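Local coordinates for nicotinate phosphoribosyltransferase (Saccharomyces cerevisiae, PDB 1VLP), which catalyses the ATP-dependent synthesis of nicotinate ribonucleotide from nicotinate and phosphoribosyl diphosphate, the first step from nicotinic acid to NAD, at residues Gly183-Glu188 / Leu221-Ser226; Gln307-Pro312 / Lys402-Leu407. One frame throughout, in Å; residues are numbered along the deposited sequence.

Interaction 1 (Gly183-Glu188 / Leu221-Ser226); sequences GIRFSE and LLLGTS
The side chains of Glu188 and Thr225 run alongside each other in the same direction, on neighbouring parallel strands 186-188 and 222-225 at one edge of the parallel sheet. With helix 197-213 in the connection, the strands form a beta-alpha-beta crossover in the family's TIM-barrel-like domain. Thr225 OG1 is anti to its backbone N (chi1 174°). It gives its proton to Glu188 OE1 at 2.6 Å, on the anti lone pair, and accepts from Asn227 N. Glu188 OE2 is taken by Gly190 N and Gln200 NE2.

Phe186 and Leu222 share this face of the sheet. Leu222 comes at a slant to the Phe186 ring, and Leu222 CD1 is 3.9 Å from Phe186 CE2. Elsewhere Leu223 meets Arg185 at about a right angle. Its CD2 sits over the centre of one guanidinium face, 3.8 Å above the plane, while Arg185 NH2 bonds Ser220 O.

Four backbone bonds join the segments, from Phe186 N to Leu221 O through to Ser226 N to Glu188 O. Ser226 lies beside Phe189, a nicotinate-binding residue by similarity, and its OG also bonds Asp25. One water donates both to Glu188 OE1, at 2.6 Å, and to Ser226 OG, at 2.8 Å.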
# COMPACT_ATOMS: atom_id res chain seq x y z
N GLY A 183 21.01 10.40 -7.01
CA GLY A 183 21.26 8.99 -6.79
C GLY A 183 20.25 8.26 -5.94
O GLY A 183 20.58 7.29 -5.28
N ILE A 184 19.00 8.73 -5.98
CA ILE A 184 17.93 8.21 -5.17
C ILE A 184 17.34 6.93 -5.80
O ILE A 184 16.94 6.97 -6.95
CB ILE A 184 16.81 9.24 -4.95
CG1 ILE A 184 17.32 10.57 -4.36
CG2 ILE A 184 15.72 8.65 -4.12
CD1 ILE A 184 17.96 10.53 -3.07
N ARG A 185 17.29 5.84 -5.03
CA ARG A 185 16.69 4.57 -5.48
C ARG A 185 15.22 4.62 -4.98
O ARG A 185 14.95 4.67 -3.77
CB ARG A 185 17.43 3.34 -4.92
CG ARG A 185 18.84 3.21 -5.38
CD ARG A 185 19.38 1.84 -5.03
NE ARG A 185 19.56 1.02 -6.22
CZ ARG A 185 19.47 -0.31 -6.24
NH1 ARG A 185 19.18 -1.01 -5.14
NH2 ARG A 185 19.65 -0.95 -7.40
N PHE A 186 14.27 4.63 -5.91
CA PHE A 186 12.88 4.79 -5.56
C PHE A 186 11.99 3.92 -6.38
O PHE A 186 12.35 3.47 -7.49
CB PHE A 186 12.41 6.27 -5.67
CG PHE A 186 12.28 6.77 -7.07
CD1 PHE A 186 13.41 7.25 -7.74
CD2 PHE A 186 11.05 6.72 -7.76
CE1 PHE A 186 13.33 7.70 -9.02
CE2 PHE A 186 10.97 7.20 -9.06
CZ PHE A 186 12.10 7.65 -9.69
N SER A 187 10.82 3.68 -5.82
CA SER A 187 9.74 3.06 -6.56
C SER A 187 8.48 3.92 -6.52
O SER A 187 8.24 4.69 -5.58
CB SER A 187 9.47 1.66 -6.02
OG SER A 187 8.95 1.77 -4.71
N GLU A 188 7.68 3.81 -7.56
CA GLU A 188 6.36 4.41 -7.66
C GLU A 188 5.37 3.58 -6.87
O GLU A 188 5.40 2.34 -6.91
CB GLU A 188 5.95 4.44 -9.16
CG GLU A 188 4.70 5.26 -9.42
CD GLU A 188 3.41 4.55 -9.13
OE1 GLU A 188 3.31 3.29 -9.15
OE2 GLU A 188 2.45 5.28 -8.86
N LEU A 221 18.54 3.01 -10.61
CA LEU A 221 17.96 3.85 -9.56
C LEU A 221 16.42 3.65 -9.44
O LEU A 221 15.85 3.80 -8.37
CB LEU A 221 18.31 5.33 -9.84
CG LEU A 221 19.81 5.63 -9.91
CD1 LEU A 221 20.07 7.07 -10.21
CD2 LEU A 221 20.55 5.25 -8.64
N LEU A 222 15.77 3.40 -10.57
CA LEU A 222 14.35 3.10 -10.56
C LEU A 222 14.19 1.61 -10.16
O LEU A 222 14.55 0.69 -10.91
CB LEU A 222 13.71 3.39 -11.92
CG LEU A 222 12.25 2.97 -11.96
CD1 LEU A 222 11.40 3.83 -10.98
CD2 LEU A 222 11.69 3.04 -13.32
N LEU A 223 13.71 1.41 -8.96
CA LEU A 223 13.51 0.08 -8.44
C LEU A 223 12.38 -0.60 -9.17
O LEU A 223 12.39 -1.82 -9.39
CB LEU A 223 13.22 0.12 -6.95
CG LEU A 223 14.39 0.71 -6.15
CD1 LEU A 223 14.01 0.80 -4.66
CD2 LEU A 223 15.65 -0.08 -6.36
N GLY A 224 11.37 0.21 -9.48
CA GLY A 224 10.14 -0.23 -10.17
C GLY A 224 8.90 0.45 -9.69
O GLY A 224 8.90 1.65 -9.34
N THR A 225 7.79 -0.30 -9.71
CA THR A 225 6.49 0.20 -9.26
C THR A 225 5.82 -0.87 -8.44
O THR A 225 5.97 -2.08 -8.69
CB THR A 225 5.55 0.66 -10.42
OG1 THR A 225 4.25 1.01 -9.92
CG2 THR A 225 5.48 -0.34 -11.50
N SER A 226 5.06 -0.41 -7.44
CA SER A 226 4.20 -1.35 -6.73
C SER A 226 3.08 -1.94 -7.58
O SER A 226 2.55 -3.00 -7.27
CB SER A 226 3.64 -0.76 -5.44
OG SER A 226 2.67 0.21 -5.68
O HOH W 1 1.78 2.14 -7.45

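Interaction 2 (Gln307-Pro312 / Lys402-Leu407); sequences QDSGDP and KISDNL
Ser309 OG accepts the backbone N-H of Asp405 at 3.0 Å, the one direct hydrogen bond between 307-312 and 402-407. The bond is fairly straight, 164° at the hydrogen. Ser309 CB points toward the second loop, and chi1 68° sets OG where the Asp405 N-H reaches it. Ser309 OG also bonds Asp283 OD2.

Van der Waals contact is slight and gathers round the same hydroxyl. Ser404 CB lies 3.7 Å from Ser309 OG, and Asp405 CB lies 3.5 Å from Ser309 OG.

The two segments meet through loops. Residues 307-312 lead from parallel strand 304-307 into helix 312-326, with Asp311 as its N-cap. Residues 402-407 follow strand 398-399 of the antiparallel sheet. Within the second loop Ser404 OG accepts from Asn406 N, an ST turn. Ser404 OG also lies 2.7 Å from Ile403 O and is bonded to Lys409 O.

Water makes the other polar links. One water donates to Ser309 O and to Asp405 OD2, the latter at 2.8 Å; Asp405 OD2 is also bonded to Thr287 OG1. A second accepts from Gly310 N and from Asn406 ND2, each at 2.9 Å.

Asp308 OD2 and Lys402 NZ do not touch; they are 4.8 Å apart. A water between them accepts from NZ and reaches OD2 weakly. Asp308 OD2 also bonds NE2 of His244, the phosphohistidine site by similarity, which is unmodified here.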
# COMPACT_ATOMS: atom_id res chain seq x y z
N GLN A 307 10.12 2.28 6.81
CA GLN A 307 9.73 3.39 7.68
C GLN A 307 8.39 3.99 7.13
O GLN A 307 8.31 4.39 5.98
CB GLN A 307 10.83 4.42 7.75
CG GLN A 307 10.57 5.60 8.70
CD GLN A 307 9.72 6.69 8.12
OE1 GLN A 307 9.95 7.15 6.98
NE2 GLN A 307 8.76 7.16 8.92
N ASP A 308 7.35 3.97 7.96
CA ASP A 308 6.02 4.32 7.53
C ASP A 308 5.31 5.31 8.46
O ASP A 308 4.19 5.74 8.12
CB ASP A 308 5.19 3.04 7.45
CG ASP A 308 3.95 3.18 6.56
OD1 ASP A 308 4.05 3.79 5.47
OD2 ASP A 308 2.91 2.65 6.99
N SER A 309 5.88 5.60 9.63
CA SER A 309 5.32 6.60 10.53
C SER A 309 6.35 7.20 11.46
O SER A 309 7.48 6.73 11.59
CB SER A 309 4.21 6.01 11.40
OG SER A 309 4.71 5.06 12.33
N GLY A 310 5.94 8.27 12.14
CA GLY A 310 6.83 8.94 13.06
C GLY A 310 7.81 9.82 12.33
O GLY A 310 7.69 10.05 11.15
N ASP A 311 8.81 10.29 13.05
CA ASP A 311 9.85 11.13 12.47
C ASP A 311 10.94 10.31 11.78
O ASP A 311 11.61 9.48 12.45
CB ASP A 311 10.48 11.99 13.56
CG ASP A 311 11.47 12.99 12.98
OD1 ASP A 311 12.63 12.63 12.83
OD2 ASP A 311 11.06 14.12 12.62
N PRO A 312 11.09 10.47 10.48
CA PRO A 312 12.01 9.60 9.74
C PRO A 312 13.49 9.69 10.17
O PRO A 312 14.19 8.67 10.14
CB PRO A 312 11.86 10.07 8.29
CG PRO A 312 10.45 10.66 8.26
CD PRO A 312 10.35 11.37 9.57
N LYS A 402 -3.75 -0.60 15.35
CA LYS A 402 -2.41 -0.19 15.01
C LYS A 402 -1.98 0.90 15.98
O LYS A 402 -2.73 1.87 16.24
CB LYS A 402 -2.34 0.34 13.58
CG LYS A 402 -0.93 0.74 13.22
CD LYS A 402 -0.74 0.89 11.74
CE LYS A 402 -1.52 2.02 11.22
NZ LYS A 402 -0.84 2.50 9.98
N ILE A 403 -0.77 0.76 16.50
CA ILE A 403 -0.24 1.73 17.45
C ILE A 403 0.52 2.79 16.66
O ILE A 403 0.28 3.99 16.85
CB ILE A 403 0.61 1.07 18.55
CG1 ILE A 403 -0.29 0.23 19.47
CG2 ILE A 403 1.35 2.13 19.36
CD1 ILE A 403 0.44 -0.68 20.35
N SER A 404 1.40 2.34 15.76
CA SER A 404 2.31 3.20 14.97
C SER A 404 3.40 3.77 15.88
O SER A 404 3.41 3.51 17.06
CB SER A 404 1.62 4.35 14.21
OG SER A 404 1.58 5.53 14.98
N ASP A 405 4.34 4.50 15.28
CA ASP A 405 5.42 5.19 16.01
C ASP A 405 5.06 6.66 16.34
O ASP A 405 5.79 7.33 17.06
CB ASP A 405 6.72 5.14 15.19
CG ASP A 405 7.51 3.83 15.40
OD1 ASP A 405 7.23 3.09 16.35
OD2 ASP A 405 8.45 3.60 14.61
N ASN A 406 3.92 7.13 15.83
CA ASN A 406 3.34 8.43 16.25
C ASN A 406 2.43 8.04 17.40
O ASN A 406 1.26 7.73 17.19
CB ASN A 406 2.58 9.03 15.06
CG ASN A 406 2.32 10.52 15.20
OD1 ASN A 406 2.11 11.04 16.29
ND2 ASN A 406 2.33 11.21 14.06
N LEU A 407 3.02 7.97 18.60
CA LEU A 407 2.51 7.17 19.75
C LEU A 407 1.09 7.43 20.28
O LEU A 407 0.42 6.50 20.77
O HOH W 2 2.12 3.45 10.27
O HOH W 3 9.18 6.05 13.52
O HOH W 4 3.33 9.53 11.92

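Interaction 1 closes before interaction 2 opens along the chain. Their centres are about 22 Å apart, and their nearest atoms about 11 Å, so they do not touch. The parallel sheet links interaction 1 to the 307-312 side of interaction 2. Interaction 1 pairs strand 222-225, outermost in the sheet, with 186-188. Interaction 2 starts from the loop after strand 304-307, three places further across, beyond 360-365 and 335-338. Its other loop follows the antiparallel sheet, so that contact brings the two sheets' loops together. Phe189 and Arg306, nicotinate-binding residues by similarity, lie next in sequence to 183-188 and 307-312. Ser226 beside Phe189, and Asp308 bonded to His244, are consistent with both contacts lying near the active site.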